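Trans-4-hydroxy-L-proline dehydratase (Clostridioides difficile 70-100-2010, PDB 6VXC) is a glycyl radical enzyme that dehydrates trans-4-hydroxy-L-proline to (S)-1-pyrroline-5-carboxylate in the anaerobic breakdown of hydroxyproline. Local coordinates at residues 31-36 with 390-395; 91-96 with 289-294; 274-279 with 325-330; 382-387 with 414-419; 788-791 with 797-800. One frame throughout, in Å; residues are numbered along the deposited sequence.

The loop opened by 31-36 closes at 390-395, and this loop of interaction 1 is the longest of the five. Nested inside it are interaction 2, opened by 91-96 and closed at 289-294, and interaction 3, opened by 274-279 and closed at 325-330; they cross each other and share helix 276-293, used at its C-terminal and N-terminal ends. Interaction 4 (382-387 with 414-419) crosses interaction 1, joining the helices before and after strand 396-401, and touches interaction 3 where Gln328 packs on Ile382 and Val386. Interaction 5 follows in series, a short loop from 788-791 closed at 797-800 in the glycine radical region; its Asp788 and His789 meet Ile393 of interaction 1.

Interaction 1. Residues 31-36 with 390-395; sequences KLREES and MKLIQP
Met390 is the first residue of 390-395 to meet Arg33, and it does so with both backbone and side chain. Its carbonyl oxygen accepts two hydrogen bonds from one guanidinium group, side-on: Arg33 NE lies 2.7 Å from Met390 O, on a lone pair in the carbonyl plane, and Arg33 NH2 reaches the same oxygen at 3.0 Å. The arginine gets there because CG stands anti to the backbone N (chi1 -174°) and the chain then runs straight out to NE. The Met390 side chain, bent at chi2 and chi3, brings its methyl back to the aliphatic stem, with CE 3.9 Å from Arg33 CB; a flexible thioether suits this fold-back. Lys391 leaves helical geometry with positive phi, and this turn sets its carbonyl beside the one before it. Arg33 NH2 therefore binds Lys391 O as well, at 3.2 Å, coming from above that carbonyl's plane though still within its own guanidinium plane. The arrangement belongs to the C-terminal end of helix 378-390, where the helix dipole would make carbonyls attractive to a positive group; arginine, with several N-H groups in one plane, can serve two of them. Here helix 27-38 is joined to the connection that leads into strand 396-401. Leu392 starts its side chain toward helix 27-38, and its CD2 lies over one face of the guanidinium, 3.7 Å from Arg33 NE. Farther on, Ile393 packs against strand 787-789.

Interaction 2. Residues 91-96 with 289-294; sequences GEKGDS and GVTTEL
Lys93 and Thr292 bring the two backbones nearest, their CA atoms 6.5 Å apart, where an irregular loop passes the C-terminal end of helix 276-293. Residues 289-293 still have helical angles, and Gly289 O accepts from both Thr292 N and Glu293 N as the helix finishes; Leu294 is the first residue to leave the helical conformation. The loop has no such regularity. Lys93 supplies the side chain for the contact. Its stem leaves CA anti to the carbonyl carbon, then bends at chi3 (68°) and crosses the Thr291 side chain at about a right angle. Methylenes do the touching: Lys93 CD is 3.4 Å from Thr291 OG1, and Lys93 CE is 3.8 Å from Thr291 CB. That hydroxyl has its polar partner in its own helix, bonding to His287 O, and Thr292 OG1 does likewise with Ile288 O. Threonine suits both buried places: Thr291 presents to the methylenes a hydroxyl already bonded within the helix, together with its CB, while Thr292 presents its methyl, CG2 lying 4.2 Å from Lys93 CB. At the far end, Lys93 NZ donates to a water at 2.9 Å, and this water sits 3.0 Å from Thr291 O, a carbonyl that also accepts from Tyr103 OH. No direct hydrogen bond links the two segments, so the chemistry implies a contact of lysine methylenes on threonine side chains, with the probably charged NZ linked to the helix end by a single water.

Interaction 3. Residues 274-279 with 325-330; sequences ETYHQA and DRAQEL
Tyr276 and His277, in the first turn of helix 276-293, pack on Ala327 and Leu330 of helix 324-339 in a buried helix-helix contact. The tyrosine projects with CG anti to the backbone N (chi1 175°), which carries its hydroxyl across to the neighbouring helix. There Tyr276 OH donates to Ala327 O at 2.9 Å, approaching from above the carbonyl plane. The small alanine side chain permits this close approach, its CB lying 3.6 Å from Tyr276 CZ. Along the ring edge, Leu330 CD1 sits 3.8 Å from Tyr276 CD1. The start of the tyrosine's helix is fixed by a capping box: Thr275, at the N-cap, accepts through OG1 from Gln278 N at 3.1 Å, while Gln278 OE1 receives a weak bond from Thr275 N and a stronger one from Glu274 N. Leu330 is branched and uses both methyls: CD1 fits between the Tyr276 edge and His277 CB, while CD2 stands over the middle of the His277 ring in a CH-pi contact, 3.8 Å from the centroid and 9° off the normal. The helix 305-318 also touches this corner, with Leu309 and Phe312 against Tyr276 and Tyr313 against Ala327.

Interaction 4. Residues 382-387 with 414-419; sequences IILDVM and CEISRK
Ile416 extends toward Leu384 and Met387 because its CG1 branch is anti to the carbonyl carbon (chi1 -59°) and its chi2 of 163° keeps the chain straight, pushing CD1 forward. Met387 starts differently, with chi1 at 73°, and this places its CG 4.3 Å from Ile416 CD1. The one methyl thus meets both residues, lying 4.1 Å from Leu384 CB and 3.6 Å from Leu384 O, the latter a backbone oxygen touched by carbon without a hydrogen bond. The two segments belong to helices 378-390 and 407-418, which serve as the crossovers of consecutive beta-alpha-beta units: strands 362-366, 396-401 and 426-428 run parallel and adjacent in one sheet. The residue types suit a buried place, since Ile416 carries a terminal methyl at the far end of its chain and Leu384 and Met387 offer it apolar carbon. Leu384 also rests on Val399 of strand 396-401, which lies between the other two, and Pro424, in the loop leading to strand 426-428, touches both Met387 and Ile416. Charged groups add to the contact nearby: Asp385 forms a salt bridge with Arg412 of helix 407-418 and also one with Arg324 of helix 324-339, while Lys419 NZ pairs with Asp388.

Interaction 5. Residues 788-791 with 797-800; sequences DHFN and LQDE
Gln798 lies flat over the Phe790 ring and at the same time binds that residue's backbone. Ring and amide planes are only 3° apart, so the amide is stacked on the face, with Gln798 CD 3.5 Å from Phe790 CZ. Its methylene CG makes a CH-pi contact over the same ring, 3.8 Å from the centroid. Gln798 NE2 donates to Phe790 O at 3.0 Å in a nearly straight bond (N-H...O 167°), coming from above the carbonyl plane although the oxygen lies in the amide's own plane. A glutamine is long enough to cross the ring and still reach the carbonyl, and the flat aromatic ring gives its amide and CG a face to lie on. NE2 also donates to a water, 3.1 Å away, which in turn donates a hydrogen bond to Asn791 OD1 at 2.6 Å. One shell out, Gln798 OE1 is bonded to Gln770 NE2, so both ends of the amide are engaged and its rotation is fixed. Asn791 ND2 goes to Pro773 O, and Phe790 packs on apolar Leu766 and Ala769 of helix 763-771. Strand 787-789, just before Phe790, pairs antiparallel with 780-782 in a hairpin whose turn carries Gly785, which bears the glycyl radical in the active enzyme but not here, an arrangement belonging to the C-terminal domain of glycyl radical enzymes.

Interaction 1. Residues 31-36 with 390-395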
# COMPACT_ATOMS: atom_id res chain seq x y z
N LYS A 31 -16.56 -1.72 23.30
CA LYS A 31 -15.45 -1.83 24.25
C LYS A 31 -14.14 -2.12 23.53
O LYS A 31 -13.10 -1.53 23.85
CB LYS A 31 -15.77 -2.93 25.27
CG LYS A 31 -14.61 -3.31 26.20
CD LYS A 31 -15.04 -4.29 27.31
CE LYS A 31 -15.49 -5.64 26.76
NZ LYS A 31 -15.85 -6.62 27.84
N LEU A 32 -14.16 -3.07 22.59
CA LEU A 32 -12.95 -3.38 21.83
C LEU A 32 -12.48 -2.18 21.03
O LEU A 32 -11.28 -1.92 20.95
CB LEU A 32 -13.19 -4.59 20.93
CG LEU A 32 -13.30 -5.97 21.61
CD1 LEU A 32 -13.86 -7.04 20.67
CD2 LEU A 32 -11.94 -6.41 22.17
N ARG A 33 -13.42 -1.41 20.45
CA ARG A 33 -13.01 -0.24 19.68
C ARG A 33 -12.38 0.81 20.57
O ARG A 33 -11.38 1.43 20.19
CB ARG A 33 -14.21 0.35 18.93
CG ARG A 33 -13.84 1.50 17.99
CD ARG A 33 -15.06 2.23 17.45
NE ARG A 33 -14.70 3.17 16.39
CZ ARG A 33 -14.25 4.41 16.60
NH1 ARG A 33 -14.10 4.86 17.84
NH2 ARG A 33 -13.95 5.19 15.57
N GLU A 34 -12.95 1.04 21.76
CA GLU A 34 -12.40 2.06 22.65
C GLU A 34 -11.00 1.69 23.13
O GLU A 34 -10.14 2.56 23.28
CB GLU A 34 -13.37 2.29 23.82
CG GLU A 34 -13.04 3.45 24.75
CD GLU A 34 -13.29 4.84 24.14
OE1 GLU A 34 -13.91 4.96 23.06
OE2 GLU A 34 -12.86 5.84 24.76
N GLU A 35 -10.75 0.41 23.40
CA GLU A 35 -9.39 -0.02 23.70
C GLU A 35 -8.45 0.29 22.54
O GLU A 35 -7.33 0.78 22.74
CB GLU A 35 -9.36 -1.52 24.00
CG GLU A 35 -7.98 -2.02 24.39
CD GLU A 35 -7.96 -3.52 24.66
OE1 GLU A 35 -8.54 -4.28 23.87
OE2 GLU A 35 -7.40 -3.93 25.70
N SER A 36 -8.90 0.01 21.32
CA SER A 36 -8.07 0.19 20.13
C SER A 36 -7.69 1.65 19.92
O SER A 36 -6.52 1.97 19.68
CB SER A 36 -8.82 -0.37 18.92
OG SER A 36 -8.04 -0.30 17.75
N MET A 390 -17.94 1.37 12.34
CA MET A 390 -16.67 1.40 13.09
C MET A 390 -15.86 2.68 12.84
O MET A 390 -15.16 3.15 13.74
CB MET A 390 -15.84 0.17 12.75
CG MET A 390 -16.50 -1.16 13.15
SD MET A 390 -17.07 -1.23 14.87
CE MET A 390 -15.53 -1.49 15.73
N LYS A 391 -15.93 3.24 11.64
CA LYS A 391 -15.18 4.44 11.26
C LYS A 391 -13.71 4.36 11.72
O LYS A 391 -13.20 5.24 12.41
CB LYS A 391 -15.88 5.69 11.79
CG LYS A 391 -15.42 6.99 11.11
CD LYS A 391 -16.12 8.25 11.65
CE LYS A 391 -15.55 9.50 10.98
NZ LYS A 391 -16.31 10.76 11.26
N LEU A 392 -13.04 3.29 11.29
CA LEU A 392 -11.62 3.07 11.58
C LEU A 392 -10.80 3.18 10.30
O LEU A 392 -11.22 2.71 9.24
CB LEU A 392 -11.40 1.69 12.21
CG LEU A 392 -12.09 1.43 13.56
CD1 LEU A 392 -11.97 -0.04 13.95
CD2 LEU A 392 -11.57 2.36 14.68
N ILE A 393 -9.63 3.81 10.40
CA ILE A 393 -8.81 4.01 9.20
C ILE A 393 -8.04 2.77 8.79
O ILE A 393 -7.51 2.72 7.67
CB ILE A 393 -7.85 5.21 9.35
CG1 ILE A 393 -6.90 5.03 10.53
CG2 ILE A 393 -8.62 6.51 9.43
CD1 ILE A 393 -5.92 6.20 10.68
N GLN A 394 -7.99 1.76 9.64
CA GLN A 394 -7.57 0.41 9.26
C GLN A 394 -8.69 -0.54 9.62
O GLN A 394 -9.28 -0.39 10.67
CB GLN A 394 -6.30 -0.02 9.98
CG GLN A 394 -5.06 0.83 9.73
CD GLN A 394 -3.79 0.01 9.96
OE1 GLN A 394 -3.31 -0.66 9.05
NE2 GLN A 394 -3.24 0.07 11.17
N PRO A 395 -9.02 -1.50 8.75
CA PRO A 395 -8.46 -1.71 7.42
C PRO A 395 -8.93 -0.63 6.45
O PRO A 395 -9.77 0.21 6.78
CB PRO A 395 -9.03 -3.07 7.02
CG PRO A 395 -10.38 -3.09 7.70
CD PRO A 395 -10.15 -2.41 9.02

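Interaction 2. Residues 91-96 with 289-294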
# COMPACT_ATOMS: atom_id res chain seq x y z
N GLY A 91 -5.08 -12.64 18.56
CA GLY A 91 -3.81 -12.49 17.87
C GLY A 91 -3.37 -11.04 17.76
O GLY A 91 -4.12 -10.19 17.27
N GLU A 92 -2.16 -10.75 18.23
CA GLU A 92 -1.55 -9.43 18.13
C GLU A 92 -0.13 -9.59 17.58
O GLU A 92 0.55 -10.56 17.92
CB GLU A 92 -1.50 -8.72 19.50
CG GLU A 92 -2.85 -8.31 20.12
CD GLU A 92 -3.47 -7.06 19.47
OE1 GLU A 92 -2.72 -6.27 18.85
OE2 GLU A 92 -4.70 -6.86 19.60
N LYS A 93 0.30 -8.66 16.73
CA LYS A 93 1.67 -8.70 16.24
C LYS A 93 2.66 -8.50 17.38
O LYS A 93 3.63 -9.25 17.51
CB LYS A 93 1.90 -7.66 15.15
CG LYS A 93 1.22 -7.95 13.82
CD LYS A 93 1.41 -6.81 12.81
CE LYS A 93 2.88 -6.68 12.37
NZ LYS A 93 3.15 -5.42 11.62
N GLY A 94 2.44 -7.49 18.22
CA GLY A 94 3.33 -7.13 19.30
C GLY A 94 2.81 -7.57 20.66
O GLY A 94 1.95 -8.45 20.78
N ASP A 95 3.32 -6.91 21.71
CA ASP A 95 2.95 -7.29 23.07
C ASP A 95 1.53 -6.85 23.42
O ASP A 95 0.89 -7.46 24.28
CB ASP A 95 3.93 -6.69 24.08
CG ASP A 95 3.85 -5.16 24.15
OD1 ASP A 95 3.73 -4.50 23.10
OD2 ASP A 95 3.88 -4.60 25.27
N SER A 96 1.05 -5.79 22.80
CA SER A 96 -0.25 -5.23 23.13
C SER A 96 -0.73 -4.42 21.93
O SER A 96 0.02 -4.24 20.96
CB SER A 96 -0.19 -4.36 24.39
OG SER A 96 0.65 -3.25 24.18
N GLY A 289 0.94 -14.15 11.20
CA GLY A 289 2.08 -14.91 10.75
C GLY A 289 2.93 -14.21 9.71
O GLY A 289 4.13 -14.02 9.91
N VAL A 290 2.32 -13.81 8.58
CA VAL A 290 3.14 -13.28 7.49
C VAL A 290 3.70 -11.91 7.83
O VAL A 290 4.77 -11.53 7.34
CB VAL A 290 2.37 -13.27 6.16
CG1 VAL A 290 2.01 -14.71 5.75
CG2 VAL A 290 1.12 -12.35 6.24
N THR A 291 3.01 -11.15 8.67
CA THR A 291 3.52 -9.83 9.02
C THR A 291 4.50 -9.86 10.19
O THR A 291 5.09 -8.83 10.50
CB THR A 291 2.38 -8.83 9.31
OG1 THR A 291 1.63 -9.26 10.45
CG2 THR A 291 1.47 -8.70 8.09
N THR A 292 4.65 -11.00 10.86
CA THR A 292 5.77 -11.13 11.78
C THR A 292 6.91 -11.96 11.21
O THR A 292 8.03 -11.86 11.72
CB THR A 292 5.32 -11.72 13.14
OG1 THR A 292 4.65 -12.96 12.96
CG2 THR A 292 4.44 -10.72 13.91
N GLU A 293 6.67 -12.76 10.18
CA GLU A 293 7.75 -13.36 9.40
C GLU A 293 8.69 -12.28 8.85
O GLU A 293 9.91 -12.38 8.98
CB GLU A 293 7.16 -14.22 8.27
CG GLU A 293 8.17 -14.73 7.26
CD GLU A 293 7.59 -15.75 6.24
OE1 GLU A 293 6.61 -15.44 5.52
OE2 GLU A 293 8.15 -16.88 6.16
N LEU A 294 8.12 -11.24 8.23
CA LEU A 294 8.87 -10.13 7.69
C LEU A 294 8.02 -8.87 7.80
O LEU A 294 6.80 -8.94 7.85
CB LEU A 294 9.25 -10.36 6.22
CG LEU A 294 10.33 -11.41 5.94
CD1 LEU A 294 10.28 -11.82 4.48
CD2 LEU A 294 11.71 -10.92 6.36
O HOH W 1 5.17 -6.00 9.65

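Interaction 3. Residues 274-279 with 325-330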
# COMPACT_ATOMS: atom_id res chain seq x y z
N GLU A 274 -14.03 -24.65 9.39
CA GLU A 274 -15.33 -25.27 9.15
C GLU A 274 -16.49 -24.30 9.29
O GLU A 274 -17.57 -24.58 8.77
CB GLU A 274 -15.54 -26.44 10.13
CG GLU A 274 -14.49 -27.53 10.05
CD GLU A 274 -14.56 -28.34 8.77
OE1 GLU A 274 -15.59 -28.26 8.07
OE2 GLU A 274 -13.57 -29.04 8.44
N THR A 275 -16.30 -23.18 9.98
CA THR A 275 -17.35 -22.21 10.24
C THR A 275 -16.86 -20.81 9.86
O THR A 275 -15.67 -20.56 9.71
CB THR A 275 -17.77 -22.22 11.71
OG1 THR A 275 -16.71 -21.68 12.50
CG2 THR A 275 -18.06 -23.68 12.20
N TYR A 276 -17.83 -19.89 9.71
CA TYR A 276 -17.54 -18.49 9.42
C TYR A 276 -16.61 -17.89 10.47
O TYR A 276 -15.66 -17.18 10.14
CB TYR A 276 -18.87 -17.74 9.35
CG TYR A 276 -18.89 -16.23 9.17
CD1 TYR A 276 -18.71 -15.39 10.26
CD2 TYR A 276 -19.21 -15.67 7.94
CE1 TYR A 276 -18.78 -14.03 10.11
CE2 TYR A 276 -19.29 -14.30 7.78
CZ TYR A 276 -19.08 -13.49 8.88
OH TYR A 276 -19.16 -12.13 8.78
N HIS A 277 -16.90 -18.16 11.74
CA HIS A 277 -16.02 -17.74 12.83
C HIS A 277 -14.61 -18.29 12.63
O HIS A 277 -13.62 -17.56 12.75
CB HIS A 277 -16.61 -18.24 14.15
CG HIS A 277 -16.00 -17.66 15.37
ND1 HIS A 277 -14.66 -17.33 15.46
CD2 HIS A 277 -16.52 -17.42 16.59
CE1 HIS A 277 -14.40 -16.86 16.67
NE2 HIS A 277 -15.51 -16.92 17.38
N GLN A 278 -14.50 -19.58 12.33
CA GLN A 278 -13.18 -20.19 12.15
C GLN A 278 -12.47 -19.62 10.92
O GLN A 278 -11.25 -19.51 10.92
CB GLN A 278 -13.29 -21.71 12.03
CG GLN A 278 -13.62 -22.36 13.35
CD GLN A 278 -14.12 -23.78 13.20
OE1 GLN A 278 -13.98 -24.41 12.15
NE2 GLN A 278 -14.71 -24.29 14.26
N ALA A 279 -13.23 -19.29 9.87
CA ALA A 279 -12.64 -18.71 8.67
C ALA A 279 -11.98 -17.37 8.98
O ALA A 279 -10.89 -17.07 8.48
CB ALA A 279 -13.68 -18.57 7.57
N ASP A 325 -26.40 -10.67 12.84
CA ASP A 325 -25.81 -9.88 13.92
C ASP A 325 -24.47 -10.45 14.36
O ASP A 325 -23.52 -9.70 14.60
CB ASP A 325 -26.77 -9.82 15.10
CG ASP A 325 -27.87 -8.78 14.91
OD1 ASP A 325 -27.80 -7.98 13.96
OD2 ASP A 325 -28.80 -8.78 15.73
N ARG A 326 -24.39 -11.78 14.53
CA ARG A 326 -23.14 -12.38 14.98
C ARG A 326 -22.09 -12.30 13.88
O ARG A 326 -20.91 -12.07 14.16
CB ARG A 326 -23.36 -13.83 15.43
CG ARG A 326 -22.08 -14.58 15.87
CD ARG A 326 -21.46 -14.00 17.15
NE ARG A 326 -20.73 -15.00 17.93
CZ ARG A 326 -20.45 -14.87 19.22
NH1 ARG A 326 -20.92 -13.84 19.91
NH2 ARG A 326 -19.78 -15.82 19.85
N ALA A 327 -22.50 -12.48 12.62
CA ALA A 327 -21.59 -12.28 11.49
C ALA A 327 -21.05 -10.86 11.45
O ALA A 327 -19.87 -10.65 11.16
CB ALA A 327 -22.27 -12.63 10.18
N GLN A 328 -21.91 -9.87 11.71
CA GLN A 328 -21.43 -8.49 11.77
C GLN A 328 -20.54 -8.28 12.98
O GLN A 328 -19.51 -7.60 12.87
CB GLN A 328 -22.61 -7.52 11.82
CG GLN A 328 -22.15 -6.08 11.92
CD GLN A 328 -23.28 -5.08 11.69
OE1 GLN A 328 -24.40 -5.44 11.29
NE2 GLN A 328 -22.99 -3.80 11.90
N GLU A 329 -20.91 -8.86 14.13
CA GLU A 329 -20.12 -8.71 15.34
C GLU A 329 -18.70 -9.25 15.13
O GLU A 329 -17.72 -8.64 15.57
CB GLU A 329 -20.81 -9.40 16.52
CG GLU A 329 -20.03 -9.31 17.84
CD GLU A 329 -20.73 -10.02 19.01
OE1 GLU A 329 -20.58 -9.57 20.16
OE2 GLU A 329 -21.39 -11.04 18.79
N LEU A 330 -18.59 -10.40 14.47
CA LEU A 330 -17.27 -10.98 14.22
C LEU A 330 -16.43 -10.09 13.31
O LEU A 330 -15.23 -9.94 13.52
CB LEU A 330 -17.41 -12.39 13.65
CG LEU A 330 -17.85 -13.43 14.68
CD1 LEU A 330 -18.35 -14.71 14.02
CD2 LEU A 330 -16.71 -13.73 15.64

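Interaction 4. Residues 382-387 with 414-419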
# COMPACT_ATOMS: atom_id res chain seq x y z
N ILE A 382 -23.03 -6.57 4.86
CA ILE A 382 -22.55 -6.57 6.24
C ILE A 382 -21.24 -5.78 6.35
O ILE A 382 -21.07 -4.97 7.26
CB ILE A 382 -22.41 -8.01 6.76
CG1 ILE A 382 -23.75 -8.75 6.75
CG2 ILE A 382 -21.90 -8.00 8.18
CD1 ILE A 382 -23.63 -10.25 7.09
N ILE A 383 -20.31 -5.99 5.41
CA ILE A 383 -19.04 -5.26 5.45
C ILE A 383 -19.27 -3.75 5.36
O ILE A 383 -18.66 -2.96 6.09
CB ILE A 383 -18.10 -5.76 4.34
CG1 ILE A 383 -17.65 -7.19 4.66
CG2 ILE A 383 -16.90 -4.79 4.15
CD1 ILE A 383 -16.96 -7.92 3.51
N LEU A 384 -20.15 -3.32 4.45
CA LEU A 384 -20.48 -1.89 4.38
C LEU A 384 -21.05 -1.38 5.70
O LEU A 384 -20.67 -0.29 6.16
CB LEU A 384 -21.44 -1.62 3.22
CG LEU A 384 -20.92 -1.78 1.79
CD1 LEU A 384 -21.92 -1.19 0.80
CD2 LEU A 384 -19.54 -1.13 1.62
N ASP A 385 -21.91 -2.16 6.35
CA ASP A 385 -22.43 -1.75 7.65
C ASP A 385 -21.32 -1.65 8.69
O ASP A 385 -21.32 -0.71 9.51
CB ASP A 385 -23.51 -2.72 8.14
CG ASP A 385 -24.83 -2.58 7.39
OD1 ASP A 385 -25.06 -1.53 6.76
OD2 ASP A 385 -25.63 -3.54 7.44
N VAL A 386 -20.38 -2.61 8.74
CA VAL A 386 -19.37 -2.52 9.79
C VAL A 386 -18.38 -1.38 9.51
O VAL A 386 -17.95 -0.69 10.44
CB VAL A 386 -18.65 -3.86 10.07
CG1 VAL A 386 -19.31 -5.06 9.40
CG2 VAL A 386 -17.15 -3.78 9.83
N MET A 387 -18.00 -1.15 8.24
CA MET A 387 -17.06 -0.06 8.01
C MET A 387 -17.70 1.29 8.33
O MET A 387 -17.06 2.16 8.93
CB MET A 387 -16.51 -0.09 6.57
CG MET A 387 -17.48 0.33 5.48
SD MET A 387 -16.71 0.55 3.86
CE MET A 387 -15.71 2.01 4.16
N CYS A 414 -21.68 5.16 -1.83
CA CYS A 414 -21.64 6.62 -1.89
C CYS A 414 -22.18 7.26 -0.61
O CYS A 414 -21.68 8.31 -0.20
CB CYS A 414 -22.42 7.12 -3.10
SG CYS A 414 -21.66 6.72 -4.67
N GLU A 415 -23.20 6.65 0.02
CA GLU A 415 -23.68 7.17 1.30
C GLU A 415 -22.55 7.27 2.31
O GLU A 415 -22.45 8.26 3.04
CB GLU A 415 -24.76 6.27 1.88
CG GLU A 415 -26.14 6.44 1.37
CD GLU A 415 -27.10 5.53 2.13
OE1 GLU A 415 -26.92 5.39 3.37
OE2 GLU A 415 -28.00 4.95 1.49
N ILE A 416 -21.71 6.24 2.38
CA ILE A 416 -20.63 6.24 3.35
C ILE A 416 -19.57 7.26 2.94
O ILE A 416 -19.10 8.04 3.77
CB ILE A 416 -20.06 4.82 3.51
CG1 ILE A 416 -21.16 3.85 3.96
CG2 ILE A 416 -18.93 4.82 4.51
CD1 ILE A 416 -20.82 2.35 3.76
N SER A 417 -19.19 7.28 1.66
CA SER A 417 -18.18 8.22 1.19
C SER A 417 -18.60 9.66 1.48
O SER A 417 -17.79 10.48 1.95
CB SER A 417 -17.94 8.01 -0.31
OG SER A 417 -17.02 8.94 -0.87
N ARG A 418 -19.88 9.96 1.29
CA ARG A 418 -20.37 11.31 1.49
C ARG A 418 -20.23 11.76 2.94
O ARG A 418 -20.19 12.95 3.20
CB ARG A 418 -21.84 11.38 1.05
CG ARG A 418 -22.54 12.67 1.36
CD ARG A 418 -23.95 12.70 0.76
NE ARG A 418 -24.90 11.80 1.41
CZ ARG A 418 -26.20 11.79 1.14
NH1 ARG A 418 -27.01 10.95 1.76
NH2 ARG A 418 -26.69 12.64 0.26
N LYS A 419 -20.09 10.82 3.88
CA LYS A 419 -19.89 11.24 5.26
C LYS A 419 -18.52 11.88 5.49
O LYS A 419 -18.29 12.44 6.56
CB LYS A 419 -20.10 10.05 6.19
CG LYS A 419 -21.51 9.46 6.10
CD LYS A 419 -21.72 8.35 7.09
CE LYS A 419 -23.12 7.76 6.92
NZ LYS A 419 -23.42 6.74 7.96

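Interaction 5. Residues 788-791 with 797-800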
# COMPACT_ATOMS: atom_id res chain seq x y z
N ASP A 788 -6.72 9.16 6.93
CA ASP A 788 -5.90 9.35 8.12
C ASP A 788 -6.45 10.51 8.93
O ASP A 788 -7.18 11.35 8.41
CB ASP A 788 -4.43 9.60 7.74
CG ASP A 788 -3.45 9.12 8.82
OD1 ASP A 788 -3.87 8.96 9.99
OD2 ASP A 788 -2.26 8.91 8.48
N HIS A 789 -6.08 10.56 10.20
CA HIS A 789 -6.41 11.73 11.00
C HIS A 789 -5.68 12.96 10.47
O HIS A 789 -4.49 12.91 10.17
CB HIS A 789 -6.03 11.49 12.47
CG HIS A 789 -6.98 10.59 13.18
ND1 HIS A 789 -6.81 9.22 13.23
CD2 HIS A 789 -8.13 10.85 13.85
CE1 HIS A 789 -7.81 8.68 13.91
NE2 HIS A 789 -8.62 9.65 14.30
N PHE A 790 -6.44 14.04 10.31
CA PHE A 790 -5.89 15.32 9.87
C PHE A 790 -4.71 15.75 10.73
O PHE A 790 -3.71 16.26 10.21
CB PHE A 790 -7.02 16.36 9.86
CG PHE A 790 -6.63 17.71 9.33
CD1 PHE A 790 -6.45 17.92 7.98
CD2 PHE A 790 -6.52 18.80 10.19
CE1 PHE A 790 -6.10 19.17 7.49
CE2 PHE A 790 -6.19 20.06 9.71
CZ PHE A 790 -5.97 20.25 8.37
N ASN A 791 -4.79 15.52 12.04
CA ASN A 791 -3.72 15.88 12.97
C ASN A 791 -2.45 15.05 12.80
O ASN A 791 -1.43 15.41 13.38
CB ASN A 791 -4.20 15.75 14.43
CG ASN A 791 -5.17 16.85 14.85
OD1 ASN A 791 -5.32 17.86 14.17
ND2 ASN A 791 -5.78 16.67 16.02
N LEU A 797 1.24 18.92 4.05
CA LEU A 797 0.27 17.97 3.52
C LEU A 797 -1.16 18.43 3.80
O LEU A 797 -2.03 18.34 2.93
CB LEU A 797 0.52 16.59 4.13
CG LEU A 797 -0.44 15.45 3.74
CD1 LEU A 797 -0.64 15.36 2.21
CD2 LEU A 797 0.08 14.14 4.30
N GLN A 798 -1.42 18.94 5.01
CA GLN A 798 -2.72 19.53 5.30
C GLN A 798 -3.08 20.59 4.27
O GLN A 798 -4.20 20.60 3.74
CB GLN A 798 -2.71 20.14 6.70
CG GLN A 798 -2.63 19.14 7.82
CD GLN A 798 -2.59 19.84 9.17
OE1 GLN A 798 -2.38 21.05 9.23
NE2 GLN A 798 -2.82 19.09 10.25
N ASP A 799 -2.15 21.50 3.99
CA ASP A 799 -2.42 22.56 3.03
C ASP A 799 -2.58 22.02 1.61
O ASP A 799 -3.29 22.63 0.80
CB ASP A 799 -1.30 23.61 3.08
CG ASP A 799 -1.35 24.46 4.35
OD1 ASP A 799 -2.35 24.38 5.09
OD2 ASP A 799 -0.39 25.22 4.60
N GLU A 800 -1.90 20.92 1.27
CA GLU A 800 -2.12 20.32 -0.04
C GLU A 800 -3.57 19.87 -0.18
O GLU A 800 -4.26 20.23 -1.14
CB GLU A 800 -1.14 19.15 -0.24
CG GLU A 800 -1.10 18.53 -1.65
CD GLU A 800 -2.19 17.47 -1.89
OE1 GLU A 800 -3.09 17.70 -2.72
OE2 GLU A 800 -2.15 16.41 -1.25
O HOH W 2 -3.88 19.76 13.08